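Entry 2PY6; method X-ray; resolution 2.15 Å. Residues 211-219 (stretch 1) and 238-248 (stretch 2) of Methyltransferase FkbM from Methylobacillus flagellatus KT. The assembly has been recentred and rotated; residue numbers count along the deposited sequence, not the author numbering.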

# COMPACT_ATOMS: atom_id res chain seq x y z
N PRO A 211 24.14 7.64 4.11
CA PRO A 211 22.90 7.48 3.35
C PRO A 211 23.02 7.86 1.86
O PRO A 211 23.86 8.70 1.46
N TYR A 212 22.19 7.21 1.06
CA TYR A 212 22.04 7.50 -0.38
C TYR A 212 21.74 8.98 -0.60
O TYR A 212 22.34 9.62 -1.48
N SER A 213 20.90 9.55 0.26
CA SER A 213 20.52 10.99 0.23
C SER A 213 21.66 12.00 0.36
O SER A 213 21.49 13.19 0.09
N THR A 214 22.84 11.55 0.78
CA THR A 214 23.98 12.41 0.94
C THR A 214 24.99 12.30 -0.19
O THR A 214 26.01 12.98 -0.18
N LEU A 215 24.69 11.47 -1.19
CA LEU A 215 25.59 11.29 -2.32
C LEU A 215 25.79 12.61 -3.05
O LEU A 215 24.82 13.27 -3.33
N TYR A 216 27.05 12.97 -3.29
CA TYR A 216 27.54 14.14 -4.04
C TYR A 216 27.48 15.47 -3.34
O TYR A 216 28.44 16.21 -3.40
N PHE A 217 26.31 15.77 -2.73
CA PHE A 217 26.00 17.09 -2.19
C PHE A 217 26.17 17.24 -0.69
O PHE A 217 26.32 18.37 -0.23
N ARG A 218 26.14 16.11 0.05
CA ARG A 218 26.27 16.08 1.50
C ARG A 218 27.35 15.15 1.96
O ARG A 218 27.19 14.57 3.01
N SER A 219 28.49 15.09 1.24
CA SER A 219 29.58 14.16 1.57
C SER A 219 30.42 14.48 2.80
O SER A 219 31.17 13.62 3.27
N GLY A 238 17.15 12.87 -13.00
CA GLY A 238 17.21 14.24 -12.50
C GLY A 238 17.45 14.47 -11.03
O GLY A 238 17.35 15.61 -10.59
N GLU A 239 17.81 13.43 -10.29
CA GLU A 239 18.04 13.51 -8.87
C GLU A 239 19.19 14.42 -8.53
O GLU A 239 19.11 15.10 -7.53
N SER A 240 20.26 14.43 -9.31
CA SER A 240 21.39 15.32 -8.96
C SER A 240 21.00 16.80 -9.14
O SER A 240 21.54 17.64 -8.46
N LEU A 241 20.09 17.09 -10.06
CA LEU A 241 19.62 18.45 -10.25
C LEU A 241 18.79 18.83 -9.03
O LEU A 241 18.93 19.94 -8.47
N ALA A 242 17.93 17.90 -8.60
CA ALA A 242 17.14 18.13 -7.40
C ALA A 242 18.02 18.35 -6.19
O ALA A 242 17.71 19.19 -5.35
N GLY A 243 19.14 17.61 -6.10
CA GLY A 243 20.05 17.75 -4.95
C GLY A 243 20.81 19.06 -4.99
O GLY A 243 21.01 19.69 -3.96
N LEU A 244 21.26 19.48 -6.17
CA LEU A 244 21.94 20.78 -6.26
C LEU A 244 20.95 21.89 -5.86
O LEU A 244 21.27 22.79 -5.08
N ILE A 245 19.74 21.82 -6.40
CA ILE A 245 18.70 22.81 -6.05
C ILE A 245 18.53 22.88 -4.53
O ILE A 245 18.52 23.97 -3.95
N GLY A 246 18.41 21.72 -3.89
CA GLY A 246 18.19 21.66 -2.44
C GLY A 246 19.30 22.28 -1.62
O GLY A 246 19.05 23.16 -0.79
N VAL A 247 20.55 21.86 -1.86
CA VAL A 247 21.67 22.35 -1.03
C VAL A 247 22.04 23.78 -1.28
O VAL A 247 22.60 24.41 -0.41
N THR A 248 21.69 24.31 -2.45
CA THR A 248 21.98 25.71 -2.80
C THR A 248 20.77 26.64 -2.61
O THR A 248 20.86 27.81 -2.88

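Stretch 1, mostly loop, lies against one side of the helix formed by stretch 2, and a single aromatic side chain dominates the contact. Pro211 stays out of reach, but its carbonyl organizes the turn that follows: Thr214, with chi1 p, donates from OG1 to Pro211 O at 2.6 Å. Tyr212 begins the contact. Its CA-to-CB bond points sideways, yet the t rotamer and the length of the ring carry the hydroxyl to the start of the helix, where Tyr212 OH donates a hydrogen bond to Glu239 OE2 at 3.0 Å. The carboxylate oxygen lies near the plane of the ring, at its edge. Both residues are exposed, a setting that suits a polar link, and Glu239, with chi1 m, points toward stretch 1.

Tyr216 also points toward the helix, with chi1 m, but touches it lightly: its CE2 lies 3.9 Å from Ser240 OG. Phe217 is the centre of the packing. Also m at chi1, it lays one ring face over the backbone of Gly243 and Leu244, with Phe217 CD2 3.9 Å from Gly243 C and Phe217 CZ 3.6 Å from Leu244 N. A flat apolar ring, buried here, can lie close against the helix backbone where no side chain stands at Gly243. Glycine suits this place because an ideal CB on Gly243 would lie just 2.7 Å from Phe217 CD2, a clash. Around the ring, Phe217 CZ comes within 3.1 Å of Ser240 O, which still accepts the helical hydrogen bond from Leu244 N. Apolar contacts join Phe217 CE1 to Leu244 CB at 3.7 Å and Phe217 CB to Val247 CG1 at 3.8 Å; compact, branched Val247, chi1 m, points toward the loop.

Arg218, chi1 m, chi2 t and chi3 m, starts sideways, but its aliphatic part reaches the same valine, CD to Val247 CG1 at 4.1 Å. The guanidinium braces stretch 1 itself, Arg218 NE and Arg218 NH2 donating to Ser213 O at 3.2 and 2.9 Å.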

# COMPACT_ATOMS: atom_id res chain seq x y z
CB PRO A 211 21.94 8.46 4.04
CG PRO A 211 22.50 8.68 5.38
CD PRO A 211 23.98 8.65 5.16
CB TYR A 212 20.98 6.56 -1.00
CG TYR A 212 20.72 6.80 -2.46
CD1 TYR A 212 21.66 6.44 -3.42
CD2 TYR A 212 19.54 7.40 -2.87
CE1 TYR A 212 21.42 6.68 -4.79
CE2 TYR A 212 19.29 7.65 -4.23
CZ TYR A 212 20.24 7.28 -5.18
OH TYR A 212 19.98 7.50 -6.50
CB SER A 213 19.51 11.30 1.34
OG SER A 213 20.09 11.18 2.63
CB THR A 214 24.68 12.08 2.32
OG1 THR A 214 25.26 10.78 2.29
CG2 THR A 214 23.68 12.16 3.42
CB LEU A 215 25.00 10.23 -3.28
CG LEU A 215 25.75 9.76 -4.52
CD1 LEU A 215 27.08 9.06 -4.24
CD2 LEU A 215 24.82 8.82 -5.24
CB TYR A 216 26.86 14.32 -5.42
CG TYR A 216 26.74 13.08 -6.26
CD1 TYR A 216 27.85 12.30 -6.57
CD2 TYR A 216 25.52 12.71 -6.80
CE1 TYR A 216 27.73 11.16 -7.38
CE2 TYR A 216 25.39 11.56 -7.57
CZ TYR A 216 26.48 10.79 -7.86
OH TYR A 216 26.31 9.65 -8.63
CB PHE A 217 24.59 17.47 -2.63
CG PHE A 217 24.43 17.52 -4.14
CD1 PHE A 217 25.02 18.54 -4.88
CD2 PHE A 217 23.75 16.52 -4.81
CE1 PHE A 217 24.93 18.58 -6.28
CE2 PHE A 217 23.65 16.54 -6.20
CZ PHE A 217 24.24 17.58 -6.94
CB ARG A 218 24.90 15.78 2.18
CG ARG A 218 23.91 16.75 1.58
CD ARG A 218 22.56 16.99 2.10
NE ARG A 218 21.63 16.01 1.66
CZ ARG A 218 20.31 16.13 1.66
NH1 ARG A 218 19.66 17.21 2.05
NH2 ARG A 218 19.62 15.11 1.21
CB SER A 219 30.56 14.04 0.39
OG SER A 219 31.35 15.21 0.22
CB GLU A 239 18.37 12.14 -8.26
CG GLU A 239 17.28 11.08 -8.23
CD GLU A 239 17.88 9.71 -7.88
OE1 GLU A 239 18.70 9.21 -8.72
OE2 GLU A 239 17.53 9.13 -6.81
CB SER A 240 22.68 15.00 -9.71
OG SER A 240 22.89 13.61 -9.80
CB LEU A 241 18.79 18.60 -11.55
CG LEU A 241 17.88 19.86 -11.65
CD1 LEU A 241 18.65 21.17 -11.68
CD2 LEU A 241 16.97 19.81 -12.84
CB ALA A 242 16.18 16.97 -7.15
CB LEU A 244 22.53 21.05 -7.65
CG LEU A 244 23.24 22.42 -7.84
CD1 LEU A 244 24.54 22.52 -7.07
CD2 LEU A 244 23.57 22.73 -9.30
CB ILE A 245 17.35 22.49 -6.73
CG1 ILE A 245 17.44 22.69 -8.24
CG2 ILE A 245 16.23 23.39 -6.15
CD1 ILE A 245 16.30 22.05 -9.04
CB VAL A 247 22.94 21.46 -1.08
CG1 VAL A 247 22.58 20.06 -0.65
CG2 VAL A 247 23.61 21.50 -2.47
CB THR A 248 22.42 25.84 -4.29
OG1 THR A 248 21.33 25.49 -5.17
CG2 THR A 248 23.63 25.00 -4.58